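Local structure of fimbrial subunit type 1 (Actinomyces oris, 3UXF) at residues 200-205 / 297-302; 232-237 / 303-308. The protein forms the shaft of surface fimbriae as their major structural subunit, taking part in adhesion of this Gram-positive bacterium. One frame throughout, in Å; residues are numbered along the deposited sequence.

Contact 1 (200-205 / 297-302)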
loop_
_atom_site.group_PDB
_atom_site.type_symbol
_atom_site.label_atom_id
_atom_site.label_comp_id
_atom_site.label_asym_id
_atom_site.label_seq_id
_atom_site.Cartn_x
_atom_site.Cartn_y
_atom_site.Cartn_z
ATOM N N ASP A 200 -18.259 -1.075 9.795
ATOM C CA ASP A 200 -17.008 -1.803 9.669
ATOM C C ASP A 200 -16.253 -1.432 8.393
ATOM O O ASP A 200 -16.870 -1.337 7.330
ATOM C CB ASP A 200 -17.318 -3.297 9.608
ATOM C CG ASP A 200 -17.922 -3.840 10.911
ATOM O OD1 ASP A 200 -17.904 -3.137 11.947
ATOM O OD2 ASP A 200 -18.446 -4.977 10.872
ATOM N N ILE A 201 -14.935 -1.321 8.490
ATOM C CA ILE A 201 -14.106 -1.091 7.305
ATOM C C ILE A 201 -13.087 -2.225 7.245
ATOM O O ILE A 201 -12.583 -2.645 8.272
ATOM C CB ILE A 201 -13.431 0.301 7.393
ATOM C CG1 ILE A 201 -14.493 1.401 7.134
ATOM C CG2 ILE A 201 -12.220 0.417 6.415
ATOM C CD1 ILE A 201 -13.982 2.837 7.332
ATOM N N THR A 202 -12.758 -2.725 6.055
ATOM C CA THR A 202 -11.814 -3.829 5.963
ATOM C C THR A 202 -10.506 -3.360 5.322
ATOM O O THR A 202 -10.534 -2.691 4.283
ATOM C CB THR A 202 -12.344 -4.955 5.067
ATOM O OG1 THR A 202 -13.656 -5.377 5.503
ATOM C CG2 THR A 202 -11.406 -6.156 5.110
ATOM N N TYR A 203 -9.382 -3.696 5.943
ATOM C CA TYR A 203 -8.082 -3.412 5.340
ATOM C C TYR A 203 -7.407 -4.689 4.872
ATOM O O TYR A 203 -7.502 -5.734 5.533
ATOM C CB TYR A 203 -7.171 -2.739 6.364
ATOM C CG TYR A 203 -7.594 -1.327 6.730
ATOM C CD1 TYR A 203 -7.699 -0.336 5.770
ATOM C CD2 TYR A 203 -7.857 -0.983 8.049
ATOM C CE1 TYR A 203 -8.041 0.951 6.080
ATOM C CE2 TYR A 203 -8.200 0.329 8.390
ATOM C CZ TYR A 203 -8.305 1.287 7.411
ATOM O OH TYR A 203 -8.653 2.585 7.743
ATOM N N THR A 204 -6.760 -4.634 3.702
ATOM C CA THR A 204 -6.100 -5.812 3.159
ATOM C C THR A 204 -4.690 -5.416 2.832
ATOM O O THR A 204 -4.465 -4.473 2.066
ATOM C CB THR A 204 -6.800 -6.336 1.888
ATOM O OG1 THR A 204 -8.204 -6.527 2.133
ATOM C CG2 THR A 204 -6.131 -7.654 1.404
ATOM N N ILE A 205 -3.721 -6.084 3.462
ATOM C CA ILE A 205 -2.313 -5.751 3.273
ATOM C C ILE A 205 -1.633 -6.919 2.562
ATOM O O ILE A 205 -1.752 -8.056 2.974
ATOM C CB ILE A 205 -1.606 -5.532 4.623
ATOM C CG1 ILE A 205 -2.325 -4.446 5.415
ATOM C CG2 ILE A 205 -0.124 -5.214 4.401
ATOM C CD1 ILE A 205 -1.999 -4.532 6.880
ATOM N N GLN A 297 -1.017 -12.175 2.707
ATOM C CA GLN A 297 -2.142 -11.269 2.687
ATOM C C GLN A 297 -2.748 -11.243 4.097
ATOM O O GLN A 297 -3.187 -12.267 4.646
ATOM C CB GLN A 297 -3.216 -11.730 1.688
ATOM C CG GLN A 297 -4.378 -10.805 1.595
ATOM C CD GLN A 297 -5.563 -11.474 0.917
ATOM O OE1 GLN A 297 -6.302 -12.264 1.544
ATOM N NE2 GLN A 297 -5.728 -11.205 -0.368
ATOM N N VAL A 298 -2.759 -10.051 4.676
ATOM C CA VAL A 298 -3.319 -9.847 6.007
ATOM C C VAL A 298 -4.614 -9.039 5.864
ATOM O O VAL A 298 -4.602 -7.936 5.340
ATOM C CB VAL A 298 -2.308 -9.090 6.902
ATOM C CG1 VAL A 298 -2.967 -8.630 8.209
ATOM C CG2 VAL A 298 -1.100 -9.955 7.220
ATOM N N THR A 299 -5.701 -9.546 6.434
ATOM C CA THR A 299 -6.971 -8.799 6.434
ATOM C C THR A 299 -7.196 -8.356 7.866
ATOM O O THR A 299 -7.115 -9.208 8.777
ATOM C CB THR A 299 -8.136 -9.689 5.972
ATOM O OG1 THR A 299 -7.876 -10.157 4.643
ATOM C CG2 THR A 299 -9.445 -8.889 5.982
ATOM N N LEU A 300 -7.412 -7.049 8.048
ATOM C CA LEU A 300 -7.743 -6.478 9.361
ATOM C C LEU A 300 -9.145 -5.951 9.269
ATOM O O LEU A 300 -9.488 -5.243 8.308
ATOM C CB LEU A 300 -6.758 -5.375 9.745
ATOM C CG LEU A 300 -5.293 -5.827 9.900
ATOM C CD1 LEU A 300 -4.409 -4.607 10.300
ATOM C CD2 LEU A 300 -5.179 -6.988 10.899
ATOM N N ASN A 301 -9.972 -6.271 10.263
ATOM C CA ASN A 301 -11.365 -5.835 10.231
ATOM C C ASN A 301 -11.525 -4.702 11.235
ATOM O O ASN A 301 -11.659 -4.947 12.448
ATOM C CB ASN A 301 -12.239 -7.032 10.563
ATOM C CG ASN A 301 -12.064 -8.161 9.556
ATOM O OD1 ASN A 301 -12.454 -8.058 8.358
ATOM N ND2 ASN A 301 -11.525 -9.278 10.037
ATOM N N ALA A 302 -11.495 -3.466 10.743
ATOM C CA ALA A 302 -11.470 -2.300 11.598
ATOM C C ALA A 302 -12.869 -1.979 12.094
ATOM O O ALA A 302 -13.810 -1.904 11.319
ATOM C CB ALA A 302 -10.909 -1.114 10.845
HETATM O O HOH W 1 -14.294 -5.968 8.019
HETATM O O HOH W 2 -9.172 -9.103 2.557
#

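Contact 2 (232-237 / 303-308)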
loop_
_atom_site.group_PDB
_atom_site.type_symbol
_atom_site.label_atom_id
_atom_site.label_comp_id
_atom_site.label_asym_id
_atom_site.label_seq_id
_atom_site.Cartn_x
_atom_site.Cartn_y
_atom_site.Cartn_z
ATOM N N ARG A 232 -8.798 5.959 16.311
ATOM C CA ARG A 232 -10.240 5.715 16.293
ATOM C C ARG A 232 -10.657 4.246 16.061
ATOM O O ARG A 232 -11.799 3.893 16.306
ATOM C CB ARG A 232 -10.927 6.618 15.268
ATOM C CG ARG A 232 -10.879 8.070 15.601
ATOM C CD ARG A 232 -11.299 8.936 14.404
ATOM N NE ARG A 232 -10.210 8.976 13.407
ATOM C CZ ARG A 232 -10.168 9.820 12.369
ATOM N NH1 ARG A 232 -11.153 10.689 12.168
ATOM N NH2 ARG A 232 -9.140 9.774 11.488
ATOM N N ILE A 233 -9.723 3.385 15.610
ATOM C CA ILE A 233 -9.999 1.973 15.386
ATOM C C ILE A 233 -9.855 1.209 16.706
ATOM O O ILE A 233 -8.965 1.509 17.493
ATOM C CB ILE A 233 -8.991 1.432 14.345
ATOM C CG1 ILE A 233 -9.315 2.119 13.014
ATOM C CG2 ILE A 233 -9.096 -0.081 14.228
ATOM C CD1 ILE A 233 -8.206 1.949 11.922
ATOM N N LYS A 234 -10.733 0.241 16.927
ATOM C CA LYS A 234 -10.650 -0.617 18.113
ATOM C C LYS A 234 -9.520 -1.628 17.905
ATOM O O LYS A 234 -9.683 -2.642 17.229
ATOM C CB LYS A 234 -11.984 -1.323 18.367
ATOM C CG LYS A 234 -13.123 -0.398 18.739
ATOM C CD LYS A 234 -14.336 -1.239 19.141
ATOM C CE LYS A 234 -15.531 -0.346 19.469
ATOM N NZ LYS A 234 -15.229 0.453 20.673
ATOM N N LYS A 235 -8.366 -1.372 18.503
ATOM C CA LYS A 235 -7.243 -2.268 18.220
ATOM C C LYS A 235 -7.388 -3.656 18.815
ATOM O O LYS A 235 -6.757 -4.609 18.364
ATOM C CB LYS A 235 -5.935 -1.616 18.638
ATOM C CG LYS A 235 -5.687 -1.660 20.143
ATOM C CD LYS A 235 -4.378 -0.985 20.441
ATOM C CE LYS A 235 -3.719 -1.447 21.738
ATOM N NZ LYS A 235 -4.454 -0.886 22.904
ATOM N N GLU A 236 -8.294 -3.797 19.788
ATOM C CA GLU A 236 -8.565 -5.083 20.418
ATOM C C GLU A 236 -9.572 -5.930 19.641
ATOM O O GLU A 236 -9.914 -7.022 20.044
ATOM C CB GLU A 236 -9.063 -4.874 21.872
ATOM C CG GLU A 236 -10.556 -4.466 22.023
ATOM C CD GLU A 236 -10.862 -3.021 21.674
ATOM O OE1 GLU A 236 -9.924 -2.243 21.418
ATOM O OE2 GLU A 236 -12.062 -2.678 21.763
ATOM N N ALA A 237 -10.049 -5.444 18.487
ATOM C CA ALA A 237 -11.078 -6.179 17.762
ATOM C C ALA A 237 -10.840 -6.173 16.273
ATOM O O ALA A 237 -11.718 -5.788 15.493
ATOM C CB ALA A 237 -12.475 -5.610 18.064
ATOM N N LYS A 303 -12.993 -1.790 13.402
ATOM C CA LYS A 303 -14.282 -1.514 14.015
ATOM C C LYS A 303 -14.193 -0.222 14.779
ATOM O O LYS A 303 -13.104 0.164 15.240
ATOM C CB LYS A 303 -14.566 -2.612 15.030
ATOM C CG LYS A 303 -14.658 -4.031 14.460
ATOM C CD LYS A 303 -15.915 -4.263 13.704
ATOM C CE LYS A 303 -16.163 -5.770 13.482
ATOM N NZ LYS A 303 -15.305 -6.471 12.443
ATOM N N PHE A 304 -15.342 0.431 14.963
ATOM C CA PHE A 304 -15.407 1.745 15.582
ATOM C C PHE A 304 -16.532 1.784 16.611
ATOM O O PHE A 304 -17.483 1.035 16.512
ATOM C CB PHE A 304 -15.737 2.817 14.522
ATOM C CG PHE A 304 -14.767 2.809 13.349
ATOM C CD1 PHE A 304 -13.577 3.490 13.425
ATOM C CD2 PHE A 304 -15.106 2.112 12.198
ATOM C CE1 PHE A 304 -12.667 3.459 12.340
ATOM C CE2 PHE A 304 -14.208 2.089 11.110
ATOM C CZ PHE A 304 -13.005 2.758 11.197
ATOM N N ASP A 305 -16.448 2.728 17.539
ATOM C CA ASP A 305 -17.674 3.095 18.251
ATOM C C ASP A 305 -18.590 3.740 17.221
ATOM O O ASP A 305 -18.116 4.505 16.359
ATOM C CB ASP A 305 -17.367 4.109 19.342
ATOM C CG ASP A 305 -16.578 3.506 20.481
ATOM O OD1 ASP A 305 -16.837 2.320 20.823
ATOM O OD2 ASP A 305 -15.705 4.214 21.030
ATOM N N ALA A 306 -19.881 3.479 17.332
ATOM C CA ALA A 306 -20.834 4.034 16.381
ATOM C C ALA A 306 -20.701 5.532 16.219
ATOM O O ALA A 306 -20.779 6.013 15.083
ATOM C CB ALA A 306 -22.271 3.656 16.758
ATOM N N ALA A 307 -20.481 6.279 17.300
ATOM C CA ALA A 307 -20.450 7.731 17.170
ATOM C C ALA A 307 -19.085 8.307 16.884
ATOM O O ALA A 307 -18.857 9.495 17.099
ATOM C CB ALA A 307 -21.058 8.382 18.422
ATOM N N VAL A 308 -18.177 7.462 16.353
ATOM C CA VAL A 308 -16.819 7.905 16.058
ATOM C C VAL A 308 -16.786 9.173 15.224
ATOM O O VAL A 308 -17.562 9.325 14.292
ATOM C CB VAL A 308 -16.048 6.808 15.308
ATOM C CG1 VAL A 308 -16.762 6.406 14.004
ATOM C CG2 VAL A 308 -14.611 7.231 15.019
HETATM O O HOH W 3 -14.100 4.524 17.505
HETATM O O HOH W 4 -11.034 -2.982 14.921
HETATM O O HOH W 5 -13.141 3.167 20.141
HETATM O O HOH W 6 -13.401 -7.412 14.066
#

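Contact 1 (200-205 / 297-302)
Thr-202 and Thr-299 share one rotamer (chi1 -54° and -60°), which sets each CG2 anti to its own backbone N and sends the two methyls against each other, Thr-202 CG2 to Thr-299 CG2 at 3.5 Å, tighter than ordinary van der Waals contact. They sit on neighbouring inner strands of an antiparallel five-stranded sheet, part of a beta sandwich in the middle of this elongated pilin; the N-to-C axes of 201-205 and 297-302 make an angle of 164°. Hydrogen-bonded pairs Ile-201/Ala-302, Tyr-203/Leu-300 and Ile-205/Val-298 alternate with non-hydrogen-bonded ones. Tyr-203 N to Leu-300 O and Leu-300 N to Tyr-203 O are both 2.8 Å.

The two faces differ in chemistry. Tyr-203, Ile-205, Val-298, Leu-300 and Ala-302 turn to the buried face, and strands 312-321 and 224-229 pack over parts of it. The small Ala-302 leaves room for the ring, its CB meeting Tyr-203 CE2 obliquely at 3.9 Å, while Ile-201 CG2 lies over one ring face, displaced toward the rim; Lys-187 adds a cation-pi contact. Farther along, the Ile-205 and Leu-300 side chains cross at a slant, Ile-205 CD1 lying 4.2 Å from Leu-300 CD1.

Threonines suit the partly exposed face, since the branch gives a methyl for packing and a hydroxyl for solvent. One water joins Thr-204 OG1 to Thr-299 OG1. Another donates to Asn-301 OD1 at 2.8 Å and bonds Thr-202 OG1, while Asn-301 ND2 is hydrogen-bonded to Thr-239 OG1.

Contact 2 (232-237 / 303-308)
Ile-233 and Phe-304 lie side by side and point the same way, Ile-233 CG1 approaching Phe-304 CE1 obliquely, at 3.7 Å. Both are buried, and a branched aliphatic chain beside a phenyl ring is a natural filling for the end of a sandwich core, where Leu-314 also meets the ring. The contact joins two loops, the one following strand 224-229 and the one following strand 295-302, each carrying a type I beta turn: Lys-234 to Ala-237 and Asp-305 to Val-308.

Two other side-chain pairs cross at about a right angle. Val-308 puts CG2 across the aliphatic part of Arg-232, 3.7 Å from Arg-232 CB and nearly as close to its CG and CD. The methylenes thus serve as an apolar surface, while the guanidinium beyond them forms a salt bridge with Asp-230 and hydrogen bonds to the carbonyls of Asn-309 and Asp-313. Lys-234 reaches across Asp-305 instead: its chain runs extended over the Lys-303 carbonyl, then bends at the last torsion (chi4 -66°), which brings NZ to Asp-305 OD1 in a salt bridge. The modelled 2.5 Å between Lys-234 NZ and Asp-305 OD1 is very short, and its exact value is doubtful.

Direct backbone bonding is limited to Lys-234 N to Lys-303 O, 2.9 Å and close to straight at 166°. Waters supply further links. One accepts from Asp-305 N and donates to Arg-232 O; another accepts from Lys-303 NZ and donates to Ala-237 O at 2.7 Å. The apolar packing of Ile-233 and Phe-304 is buried and the Lys-234/Asp-305 salt bridge lies nearer solvent; with one direct backbone bond between the segments, that bridge and the bridging waters supply most of the other polar links.

How the contacts relate
Segment 303-308 continues 297-302 directly, since Lys-303 follows Ala-302 in the chain; the centres of contacts 1 and 2 lie 13 Å apart. The segments alternate along the chain, so 232-237 falls, in sequence, between 200-205 and 297-302. The apolar layers merge: Ile-201 CD1 meets Phe-304 CE2 at 3.9 Å, and Ile-233 spans two residues, with CD1 3.9 Å from Tyr-203 CE2 and CG2 4.0 Å from Ala-302 CB. A long, weak ion pair between Asp-200 and Lys-303 adds a polar link. Contact 1 therefore supplies regular sheet, and contact 2 closes the end of the same core with loops. The calcium ligands lie among other residues.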